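DUF357 domain-containing protein (Archaeoglobus fulgidus DSM 4304, PDB 2OO2) is of unknown function, being a small helical protein of the DUF357 family whose assembly contains two copies of the chain. Local coordinates at residues 19-22 with 23-27; 10-13 with 14-18; 53-56 with 57-61. All coordinates share one frame; numbering follows the deposited sequence.

Contact 1. Residues 19-22 with 23-27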
ATOM      1  N   GLU A  19       3.387  -7.202 -12.727  1.00 34.85           N
ATOM      2  CA  GLU A  19       3.611  -8.557 -13.291  1.00 36.73           C
ATOM      3  C   GLU A  19       4.823  -8.516 -14.215  1.00 36.50           C
ATOM      4  O   GLU A  19       5.606  -9.451 -14.266  1.00 37.06           O
ATOM      5  CB  GLU A  19       2.308  -9.068 -13.986  1.00 36.12           C
ATOM      6  CG  GLU A  19       1.323  -9.578 -12.958  1.00 35.86           C
ATOM      7  CD  GLU A  19      -0.082  -9.915 -13.534  1.00 40.26           C
ATOM      8  OE1 GLU A  19      -0.377  -9.463 -14.655  1.00 44.17           O
ATOM      9  OE2 GLU A  19      -0.832 -10.662 -12.868  1.00 43.98           O
ATOM     10  N   GLU A  20       5.019  -7.411 -14.903  1.00 36.75           N
ATOM     11  CA  GLU A  20       6.278  -7.192 -15.662  1.00 37.38           C
ATOM     12  C   GLU A  20       7.428  -6.762 -14.751  1.00 37.06           C
ATOM     13  O   GLU A  20       8.545  -7.221 -14.916  1.00 38.99           O
ATOM     14  CB  GLU A  20       6.110  -6.160 -16.765  1.00 37.84           C
ATOM     15  CG  GLU A  20       5.213  -6.629 -17.860  1.00 44.13           C
ATOM     16  CD  GLU A  20       5.660  -7.969 -18.459  1.00 53.52           C
ATOM     17  OE1 GLU A  20       6.898  -8.195 -18.694  1.00 55.84           O
ATOM     18  OE2 GLU A  20       4.755  -8.801 -18.687  1.00 54.31           O
ATOM     19  N   ARG A  21       7.150  -5.871 -13.814  1.00 36.43           N
ATOM     20  CA  ARG A  21       8.183  -5.222 -13.037  1.00 36.36           C
ATOM     21  C   ARG A  21       8.922  -6.243 -12.172  1.00 38.11           C
ATOM     22  O   ARG A  21      10.164  -6.144 -11.993  1.00 37.56           O
ATOM     23  CB  ARG A  21       7.562  -4.144 -12.149  1.00 35.47           C
ATOM     24  CG  ARG A  21       8.544  -3.176 -11.487  1.00 32.69           C
ATOM     25  CD  ARG A  21       9.194  -2.256 -12.520  1.00 35.99           C
ATOM     26  NE  ARG A  21       9.887  -1.193 -11.856  1.00 38.83           N
ATOM     27  CZ  ARG A  21      11.219  -1.173 -11.738  1.00 40.84           C
ATOM     28  NH1 ARG A  21      11.798  -0.159 -11.106  1.00 38.58           N
ATOM     29  NH2 ARG A  21      11.954  -2.115 -12.311  1.00 39.69           N
ATOM     30  N   VAL A  22       8.159  -7.198 -11.625  1.00 38.23           N
ATOM     31  CA  VAL A  22       8.721  -8.186 -10.655  1.00 41.34           C
ATOM     32  C   VAL A  22       9.836  -8.998 -11.323  1.00 41.05           C
ATOM     33  O   VAL A  22      10.828  -9.437 -10.689  1.00 40.81           O
ATOM     34  CB  VAL A  22       7.554  -9.031 -10.052  1.00 40.06           C
ATOM     35  CG1 VAL A  22       7.074 -10.107 -11.003  1.00 40.34           C
ATOM     36  CG2 VAL A  22       7.937  -9.599  -8.670  1.00 42.48           C
ATOM     37  N   LYS A  23       9.697  -9.122 -12.643  1.00 42.11           N
ATOM     38  CA  LYS A  23      10.624  -9.867 -13.482  1.00 45.25           C
ATOM     39  C   LYS A  23      11.956  -9.154 -13.704  1.00 45.57           C
ATOM     40  O   LYS A  23      12.932  -9.769 -14.103  1.00 46.08           O
ATOM     41  CB  LYS A  23       9.963 -10.269 -14.817  1.00 45.86           C
ATOM     42  CG  LYS A  23       9.056 -11.511 -14.660  1.00 48.30           C
ATOM     43  CD  LYS A  23       9.125 -12.407 -15.909  1.00 53.03           C
ATOM     44  CE  LYS A  23       8.181 -13.641 -15.869  1.00 52.97           C
ATOM     45  NZ  LYS A  23       8.439 -14.599 -17.079  1.00 51.94           N
ATOM     46  N   GLU A  24      11.985  -7.860 -13.424  1.00 45.44           N
ATOM     47  CA  GLU A  24      13.156  -7.017 -13.656  1.00 46.23           C
ATOM     48  C   GLU A  24      14.020  -6.809 -12.425  1.00 46.29           C
ATOM     49  O   GLU A  24      15.065  -6.182 -12.511  1.00 47.60           O
ATOM     50  CB  GLU A  24      12.720  -5.637 -14.200  1.00 46.26           C
ATOM     51  CG  GLU A  24      11.963  -5.731 -15.515  1.00 47.12           C
ATOM     52  CD  GLU A  24      11.212  -4.479 -15.839  1.00 49.44           C
ATOM     53  OE1 GLU A  24      11.416  -3.453 -15.146  1.00 47.18           O
ATOM     54  OE2 GLU A  24      10.408  -4.527 -16.801  1.00 53.62           O
ATOM     55  N   ILE A  25      13.582  -7.312 -11.277  1.00 46.27           N
ATOM     56  CA  ILE A  25      14.265  -6.999 -10.028  1.00 46.88           C
ATOM     57  C   ILE A  25      14.686  -8.287  -9.292  1.00 47.63           C
ATOM     58  O   ILE A  25      14.108  -9.359  -9.487  1.00 48.28           O
ATOM     59  CB  ILE A  25      13.370  -6.139  -9.129  1.00 46.66           C
ATOM     60  CG1 ILE A  25      12.131  -6.916  -8.732  1.00 48.21           C
ATOM     61  CG2 ILE A  25      12.945  -4.840  -9.852  1.00 44.07           C
ATOM     62  CD1 ILE A  25      11.650  -6.536  -7.397  1.00 49.60           C
ATOM     63  N   GLU A  26      15.707  -8.197  -8.465  1.00 47.84           N
ATOM     64  CA  GLU A  26      16.083  -9.366  -7.691  1.00 48.79           C
ATOM     65  C   GLU A  26      16.493  -8.977  -6.270  1.00 47.71           C
ATOM     66  O   GLU A  26      16.742  -7.803  -5.997  1.00 47.73           O
ATOM     67  CB  GLU A  26      17.198 -10.108  -8.417  1.00 48.73           C
ATOM     68  CG  GLU A  26      18.322  -9.189  -8.819  1.00 53.57           C
ATOM     69  CD  GLU A  26      19.534  -9.924  -9.396  1.00 57.43           C
ATOM     70  OE1 GLU A  26      19.367 -11.030  -9.952  1.00 58.03           O
ATOM     71  OE2 GLU A  26      20.658  -9.370  -9.290  1.00 60.87           O
ATOM     72  N   GLY A  27      16.525  -9.943  -5.361  1.00 47.55           N
ATOM     73  CA  GLY A  27      17.072  -9.679  -4.034  1.00 47.75           C
ATOM     74  C   GLY A  27      16.567 -10.563  -2.913  1.00 47.41           C
ATOM     75  O   GLY A  27      16.406 -11.786  -3.085  1.00 47.50           O
TER
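Arg-21 and Glu-24 reach for each other across the turn that leads out of helix 3-21, and their opposite charges make the one salt bridge of this contact. NH2 of Arg-21 donates to OE1 of Glu-24 at 3.2 Å, a bent bond with an N-H...O angle of 135°. It meets the carboxylate on its anti side, while the oxygen stands tilted from the guanidinium plane, and the two flat groups are turned 45° apart. A bend at chi2 (69°) brings the arginine's end back toward the turn, where its methylene CD also lies 3.6 Å from OE1 of Glu-24.

Two backbone bonds run from residue i+3 back to residue i, the spacing of a tight 3-10-like turn: Lys-23 N to Glu-20 O at 3.2 Å, and the shorter Glu-24 N to Arg-21 O at 2.9 Å. The lysine's chain leads away from the turn, which suits a long charged residue at the surface.

Ile-25 adds van der Waals contact: its CG1 rests 3.4 Å from the carbonyl O of Val-22, and its CG2 lies 3.8 Å from NH2 of Arg-21, the isoleucine and arginine side chains crossing at about a right angle.

Here the chain passes from helix to strand 25-27, which pairs antiparallel with strand 74-76. Ile-25, buried as a branched aliphatic should be, packs on Met-32 of helix 29-47, Leu-65 of helix 51-70 and Leu-74, while Val-22 touches Ile-35. Arg-21 lies along helix 51-70 at Trp-62, Leu-65 and Leu-69, and its NH1 makes a second salt bridge with Glu-76.

Contact 2. Residues 10-13 with 14-18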
ATOM      1  N   GLU A  10      -7.715   1.022 -12.331  1.00 33.13           N
ATOM      2  CA  GLU A  10      -6.434   1.278 -11.573  1.00 32.83           C
ATOM      3  C   GLU A  10      -5.779  -0.025 -11.128  1.00 32.04           C
ATOM      4  O   GLU A  10      -4.525  -0.132 -11.037  1.00 34.02           O
ATOM      5  CB  GLU A  10      -6.700   2.142 -10.336  1.00 33.09           C
ATOM      6  CG  GLU A  10      -6.896   3.645 -10.560  1.00 37.99           C
ATOM      7  CD  GLU A  10      -5.625   4.321 -11.083  1.00 46.15           C
ATOM      8  OE1 GLU A  10      -4.587   4.432 -10.331  1.00 46.29           O
ATOM      9  OE2 GLU A  10      -5.669   4.717 -12.266  1.00 47.18           O
ATOM     10  N   THR A  11      -6.609  -0.969 -10.682  1.00 31.67           N
ATOM     11  CA  THR A  11      -6.099  -2.289 -10.242  1.00 31.30           C
ATOM     12  C   THR A  11      -5.447  -3.031 -11.385  1.00 31.43           C
ATOM     13  O   THR A  11      -4.277  -3.538 -11.289  1.00 31.98           O
ATOM     14  CB  THR A  11      -7.216  -3.172  -9.541  1.00 29.92           C
ATOM     15  OG1 THR A  11      -7.763  -2.419  -8.455  1.00 28.12           O
ATOM     16  CG2 THR A  11      -6.577  -4.504  -9.033  1.00 31.31           C
ATOM     17  N   LEU A  12      -6.178  -3.131 -12.498  1.00 31.73           N
ATOM     18  CA  LEU A  12      -5.597  -3.771 -13.696  1.00 32.18           C
ATOM     19  C   LEU A  12      -4.309  -3.107 -14.192  1.00 31.06           C
ATOM     20  O   LEU A  12      -3.396  -3.813 -14.642  1.00 32.14           O
ATOM     21  CB  LEU A  12      -6.620  -3.722 -14.842  1.00 32.74           C
ATOM     22  CG  LEU A  12      -7.612  -4.850 -14.775  1.00 36.05           C
ATOM     23  CD1 LEU A  12      -8.894  -4.475 -15.713  1.00 37.67           C
ATOM     24  CD2 LEU A  12      -6.988  -6.126 -15.230  1.00 38.39           C
ATOM     25  N   LYS A  13      -4.245  -1.780 -14.115  1.00 28.56           N
ATOM     26  CA  LYS A  13      -3.201  -0.982 -14.716  1.00 28.88           C
ATOM     27  C   LYS A  13      -1.937  -1.340 -13.885  1.00 27.82           C
ATOM     28  O   LYS A  13      -0.906  -1.735 -14.418  1.00 30.92           O
ATOM     29  CB  LYS A  13      -3.491   0.483 -14.447  1.00 29.36           C
ATOM     30  CG  LYS A  13      -2.404   1.473 -14.907  1.00 27.00           C
ATOM     31  CD  LYS A  13      -2.485   2.826 -14.248  1.00 31.02           C
ATOM     32  CE  LYS A  13      -3.723   3.592 -14.725  1.00 34.22           C
ATOM     33  NZ  LYS A  13      -3.926   5.000 -14.141  1.00 32.86           N
ATOM     34  N   TRP A  14      -2.115  -1.296 -12.593  1.00 27.35           N
ATOM     35  CA  TRP A  14      -0.948  -1.452 -11.664  1.00 27.06           C
ATOM     36  C   TRP A  14      -0.543  -2.905 -11.544  1.00 28.60           C
ATOM     37  O   TRP A  14       0.663  -3.278 -11.208  1.00 27.91           O
ATOM     38  CB  TRP A  14      -1.383  -0.833 -10.380  1.00 26.87           C
ATOM     39  CG  TRP A  14      -1.267   0.650 -10.421  1.00 30.05           C
ATOM     40  CD1 TRP A  14      -2.263   1.563 -10.252  1.00 28.55           C
ATOM     41  CD2 TRP A  14      -0.069   1.398 -10.626  1.00 30.65           C
ATOM     42  NE1 TRP A  14      -1.777   2.836 -10.366  1.00 31.26           N
ATOM     43  CE2 TRP A  14      -0.407   2.752 -10.559  1.00 32.95           C
ATOM     44  CE3 TRP A  14       1.293   1.031 -10.854  1.00 32.43           C
ATOM     45  CZ2 TRP A  14       0.533   3.762 -10.755  1.00 31.54           C
ATOM     46  CZ3 TRP A  14       2.226   2.031 -11.036  1.00 27.91           C
ATOM     47  CH2 TRP A  14       1.864   3.376 -10.976  1.00 33.21           C
ATOM     48  N   LEU A  15      -1.505  -3.775 -11.733  1.00 28.94           N
ATOM     49  CA  LEU A  15      -1.269  -5.181 -11.754  1.00 31.44           C
ATOM     50  C   LEU A  15      -0.564  -5.614 -13.021  1.00 32.33           C
ATOM     51  O   LEU A  15       0.392  -6.354 -12.955  1.00 33.19           O
ATOM     52  CB  LEU A  15      -2.545  -5.971 -11.514  1.00 31.33           C
ATOM     53  CG  LEU A  15      -2.609  -7.443 -11.267  1.00 33.03           C
ATOM     54  CD1 LEU A  15      -1.854  -7.924 -10.040  1.00 23.85           C
ATOM     55  CD2 LEU A  15      -4.094  -7.741 -11.038  1.00 31.25           C
ATOM     56  N   GLU A  16      -0.987  -5.140 -14.188  1.00 32.88           N
ATOM     57  CA  GLU A  16      -0.244  -5.476 -15.392  1.00 34.08           C
ATOM     58  C   GLU A  16       1.210  -4.900 -15.334  1.00 32.98           C
ATOM     59  O   GLU A  16       2.126  -5.538 -15.805  1.00 33.30           O
ATOM     60  CB  GLU A  16      -0.949  -4.964 -16.596  1.00 35.45           C
ATOM     61  CG  GLU A  16      -2.341  -5.542 -16.711  1.00 41.26           C
ATOM     62  CD  GLU A  16      -3.169  -4.832 -17.823  1.00 48.21           C
ATOM     63  OE1 GLU A  16      -2.757  -3.751 -18.352  1.00 48.27           O
ATOM     64  OE2 GLU A  16      -4.244  -5.387 -18.149  1.00 53.77           O
ATOM     65  N   ARG A  17       1.401  -3.755 -14.709  1.00 31.68           N
ATOM     66  CA  ARG A  17       2.721  -3.134 -14.632  1.00 32.14           C
ATOM     67  C   ARG A  17       3.596  -4.007 -13.718  1.00 32.53           C
ATOM     68  O   ARG A  17       4.739  -4.295 -14.085  1.00 33.72           O
ATOM     69  CB  ARG A  17       2.631  -1.680 -14.125  1.00 30.77           C
ATOM     70  CG  ARG A  17       2.128  -0.663 -15.231  1.00 28.46           C
ATOM     71  CD  ARG A  17       1.755   0.626 -14.597  1.00 25.48           C
ATOM     72  NE  ARG A  17       1.239   1.575 -15.604  1.00 29.97           N
ATOM     73  CZ  ARG A  17       0.895   2.825 -15.292  1.00 30.55           C
ATOM     74  NH1 ARG A  17       0.994   3.260 -14.038  1.00 32.44           N
ATOM     75  NH2 ARG A  17       0.419   3.627 -16.225  1.00 30.61           N
ATOM     76  N   ILE A  18       3.069  -4.456 -12.573  1.00 32.08           N
ATOM     77  CA  ILE A  18       3.946  -5.141 -11.571  1.00 33.32           C
ATOM     78  C   ILE A  18       4.310  -6.570 -12.004  1.00 34.26           C
ATOM     79  O   ILE A  18       5.410  -7.107 -11.711  1.00 34.58           O
ATOM     80  CB  ILE A  18       3.312  -5.070 -10.158  1.00 34.11           C
ATOM     81  CG1 ILE A  18       4.397  -5.271  -9.104  1.00 30.41           C
ATOM     82  CG2 ILE A  18       2.078  -6.037  -9.965  1.00 32.37           C
ATOM     83  CD1 ILE A  18       3.886  -5.047  -7.628  1.00 33.18           C
TER
HETATM   84  O   HOH W   1      -0.975  -1.218 -17.590  1.00 52.34           O
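Glu-10 and Trp-14, one helical turn apart, are joined twice. Trp-14 N donates to Glu-10 O at 3.1 Å in the ordinary i to i+4 bond, and the indole NE1 donates to Glu-10 OE1 at 3.2 Å. In the second bond the oxygen lies in the ring plane, although the nitrogen approaches from above the carboxylate plane, and the angle of 141° is far from straight. A bend at chi2 (-65°) curls the glutamate along its helix to bring its end beside the indole.

Both carboxylate oxygens of Glu-10 have basic partners. OE2 accepts from Lys-13 NZ at 2.6 Å on its syn side, a short salt bridge, and OE1 is also paired with Arg-53 of the second subunit. These positive charges would probably stabilise the carboxylate in its ionised form.

The aliphatic stem of Lys-13 covers flat groups as well. Its CD sits over one face of the indole, 4.2 Å from the centroid of the five-membered ring of Trp-14, a CH-pi contact, and also over one face of the Arg-17 guanidinium, with CD to NH1 of Arg-17 at 3.5 Å. A long aliphatic stem with a charged end suits this double task.

Backbone needs are met along the helix: Leu-15 N donates to Thr-11 O at 2.8 Å and Arg-17 N to Lys-13 O. A water donates to both Lys-13 O and Glu-16 OE1, while the buried hydroxyl of Thr-11 bonds to Leu-7 O.

Helix 3-21 turns Thr-11 and Ile-18 toward both helix 29-47 and helix 51-70. Trp-14 meets Trp-62 of helix 51-70 edge-to-face, and its carbonyl accepts from the Trp-62 indole nitrogen.

Contact 3. Residues 53-56 with 57-61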
ATOM      1  N   ARG A  53     -10.408  -5.226  -1.976  1.00 28.94           N
ATOM      2  CA  ARG A  53      -9.233  -6.107  -1.535  1.00 29.63           C
ATOM      3  C   ARG A  53      -8.318  -6.271  -2.730  1.00 29.59           C
ATOM      4  O   ARG A  53      -7.051  -6.300  -2.577  1.00 27.96           O
ATOM      5  CB  ARG A  53      -9.657  -7.466  -0.987  1.00 28.95           C
ATOM      6  CG  ARG A  53     -10.564  -7.471   0.238  1.00 35.39           C
ATOM      7  CD  ARG A  53      -9.897  -7.065   1.540  1.00 47.28           C
ATOM      8  NE  ARG A  53     -10.085  -5.624   1.808  1.00 54.60           N
ATOM      9  CZ  ARG A  53      -9.954  -5.034   2.994  1.00 55.46           C
ATOM     10  NH1 ARG A  53     -10.139  -3.727   3.087  1.00 57.34           N
ATOM     11  NH2 ARG A  53      -9.635  -5.744   4.079  1.00 60.43           N
ATOM     12  N   ALA A  54      -8.857  -6.335  -3.941  1.00 27.29           N
ATOM     13  CA  ALA A  54      -7.967  -6.454  -5.091  1.00 29.37           C
ATOM     14  C   ALA A  54      -7.028  -5.262  -5.178  1.00 30.00           C
ATOM     15  O   ALA A  54      -5.844  -5.453  -5.416  1.00 28.10           O
ATOM     16  CB  ALA A  54      -8.659  -6.622  -6.399  1.00 28.81           C
ATOM     17  N   PHE A  55      -7.568  -4.044  -5.077  1.00 27.39           N
ATOM     18  CA  PHE A  55      -6.734  -2.857  -5.123  1.00 28.10           C
ATOM     19  C   PHE A  55      -5.774  -2.791  -3.930  1.00 26.11           C
ATOM     20  O   PHE A  55      -4.523  -2.502  -4.091  1.00 28.65           O
ATOM     21  CB  PHE A  55      -7.562  -1.611  -5.169  1.00 26.66           C
ATOM     22  CG  PHE A  55      -6.798  -0.329  -5.311  1.00 24.37           C
ATOM     23  CD1 PHE A  55      -6.077  -0.007  -6.455  1.00 26.90           C
ATOM     24  CD2 PHE A  55      -6.889   0.608  -4.240  1.00 22.45           C
ATOM     25  CE1 PHE A  55      -5.455   1.238  -6.563  1.00 21.04           C
ATOM     26  CE2 PHE A  55      -6.309   1.930  -4.393  1.00 21.93           C
ATOM     27  CZ  PHE A  55      -5.574   2.192  -5.559  1.00 21.03           C
ATOM     28  N   GLU A  56      -6.290  -3.090  -2.740  1.00 24.38           N
ATOM     29  CA  GLU A  56      -5.511  -3.070  -1.517  1.00 26.60           C
ATOM     30  C   GLU A  56      -4.280  -3.968  -1.731  1.00 22.52           C
ATOM     31  O   GLU A  56      -3.100  -3.573  -1.352  1.00 26.62           O
ATOM     32  CB  GLU A  56      -6.370  -3.631  -0.409  1.00 26.42           C
ATOM     33  CG  GLU A  56      -5.756  -3.447   0.997  1.00 26.74           C
ATOM     34  CD  GLU A  56      -6.532  -4.125   2.116  1.00 29.93           C
ATOM     35  OE1 GLU A  56      -7.165  -5.168   1.947  1.00 37.89           O
ATOM     36  OE2 GLU A  56      -6.493  -3.598   3.205  1.00 35.24           O
ATOM     37  N   CYS A  57      -4.465  -5.165  -2.286  1.00 22.38           N
ATOM     38  CA  CYS A  57      -3.242  -6.112  -2.458  1.00 23.12           C
ATOM     39  C   CYS A  57      -2.252  -5.591  -3.489  1.00 24.70           C
ATOM     40  O   CYS A  57      -0.926  -5.706  -3.225  1.00 22.17           O
ATOM     41  CB  CYS A  57      -3.675  -7.592  -2.713  1.00 21.33           C
ATOM     42  SG  CYS A  57      -4.554  -8.336  -1.406  1.00 27.75           S
ATOM     43  N   VAL A  58      -2.664  -4.968  -4.608  1.00 21.84           N
ATOM     44  CA  VAL A  58      -1.760  -4.399  -5.624  1.00 27.61           C
ATOM     45  C   VAL A  58      -0.853  -3.265  -5.026  1.00 26.81           C
ATOM     46  O   VAL A  58       0.426  -3.254  -5.249  1.00 28.93           O
ATOM     47  CB  VAL A  58      -2.423  -4.054  -6.995  1.00 26.80           C
ATOM     48  CG1 VAL A  58      -3.011  -2.664  -6.994  1.00 27.86           C
ATOM     49  CG2 VAL A  58      -1.318  -4.169  -8.119  1.00 30.55           C
ATOM     50  N   VAL A  59      -1.437  -2.463  -4.119  1.00 26.96           N
ATOM     51  CA  VAL A  59      -0.727  -1.330  -3.505  1.00 25.27           C
ATOM     52  C   VAL A  59       0.277  -1.987  -2.567  1.00 26.80           C
ATOM     53  O   VAL A  59       1.460  -1.552  -2.613  1.00 26.85           O
ATOM     54  CB  VAL A  59      -1.593  -0.488  -2.690  1.00 27.14           C
ATOM     55  CG1 VAL A  59      -0.876   0.632  -2.106  1.00 26.50           C
ATOM     56  CG2 VAL A  59      -2.646   0.209  -3.693  1.00 17.48           C
ATOM     57  N   TRP A  60      -0.162  -2.937  -1.727  1.00 25.29           N
ATOM     58  CA  TRP A  60       0.874  -3.638  -0.840  1.00 27.50           C
ATOM     59  C   TRP A  60       1.955  -4.234  -1.699  1.00 29.78           C
ATOM     60  O   TRP A  60       3.191  -4.167  -1.272  1.00 29.40           O
ATOM     61  CB  TRP A  60       0.242  -4.732   0.054  1.00 26.41           C
ATOM     62  CG  TRP A  60      -0.313  -4.155   1.348  1.00 29.33           C
ATOM     63  CD1 TRP A  60      -1.635  -3.794   1.603  1.00 21.62           C
ATOM     64  CD2 TRP A  60       0.416  -3.786   2.506  1.00 26.70           C
ATOM     65  NE1 TRP A  60      -1.803  -3.352   2.859  1.00 23.97           N
ATOM     66  CE2 TRP A  60      -0.526  -3.292   3.454  1.00 28.71           C
ATOM     67  CE3 TRP A  60       1.798  -3.826   2.846  1.00 34.16           C
ATOM     68  CZ2 TRP A  60      -0.170  -2.795   4.681  1.00 29.60           C
ATOM     69  CZ3 TRP A  60       2.149  -3.392   4.108  1.00 26.16           C
ATOM     70  CH2 TRP A  60       1.197  -2.877   5.025  1.00 30.36           C
ATOM     71  N   ALA A  61       1.592  -4.934  -2.790  1.00 26.80           N
ATOM     72  CA  ALA A  61       2.678  -5.513  -3.670  1.00 29.43           C
ATOM     73  C   ALA A  61       3.698  -4.443  -4.138  1.00 30.10           C
ATOM     74  O   ALA A  61       4.978  -4.615  -3.961  1.00 29.28           O
ATOM     75  CB  ALA A  61       2.105  -6.313  -4.857  1.00 27.97           C
TER
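Phe-55 holds its CG opposite the backbone N (chi1 -176°), while Val-59 turns CG2 beside its own N, its other methyl being the one opposite. Together these rotations place a methyl over the centre of the phenyl ring: CG2 of Val-59 lies 4.0 Å from the centroid of the Phe-55 ring and 10° off its normal, a CH-pi contact over the face. CG1 of Val-58, one residue earlier, reaches CD1 of Phe-55 at 4.1 Å. A flat aromatic and two beta-branched residues suit this buried side, where the methyls offer compact, rigid surfaces to the ring.

Glu-56 stretches out beside Trp-60, both side chains pointing the same way, and its methylene CG comes within 4.2 Å of CD1 of the indole. Glu-56 O lies near the ring plane at the edge, 3.3 Å from the same CD1 of Trp-60. The carboxylate instead faces Arg-53: its CD lies above the centre of the guanidinium face, and OE1 of Glu-56 is 3.0 Å from NE of Arg-53. As no N-H points at that oxygen, the attraction is one of charges alone.

The backbone is regular helix, with Cys-57 N donating to Arg-53 O at 2.8 Å and an almost straight bond of 173° from Trp-60 N to Glu-56 O. The bond from Val-58 N to Ala-54 O is weak.

Within helix 51-70, small Ala-54 lies against Thr-11 of helix 3-21 and Ala-61 against Ile-18 of that helix, while Cys-57 and Val-58 touch Ser-42 of helix 29-47 and the Trp-60 ring meets Tyr-38. The second subunit is met as well: Phe-55 packs on its Glu-56, Val-59 on its Trp-60, and Arg-53 pairs with its Glu-10.

From the N terminus the contacts come in series, none nested in or crossing another, and none closes a long loop, since each joins adjoining segments. Contact 2 lies within helix 3-21; contact 1 follows directly on the chain, its centre about 14 Å from that of contact 2, and carries that helix into strand 25-27. After helix 29-47, contact 3 lies on helix 51-70. It packs against contact 2, with Thr-11 OG1 3.4 Å from Phe-55 CB and Ile-18 CD1 3.5 Å from Ala-61 CB, so the first and last helices meet there. Contacts 1 and 3 do not touch, their centres being about 17 Å apart. Contacts 2 and 3 both reach the second subunit.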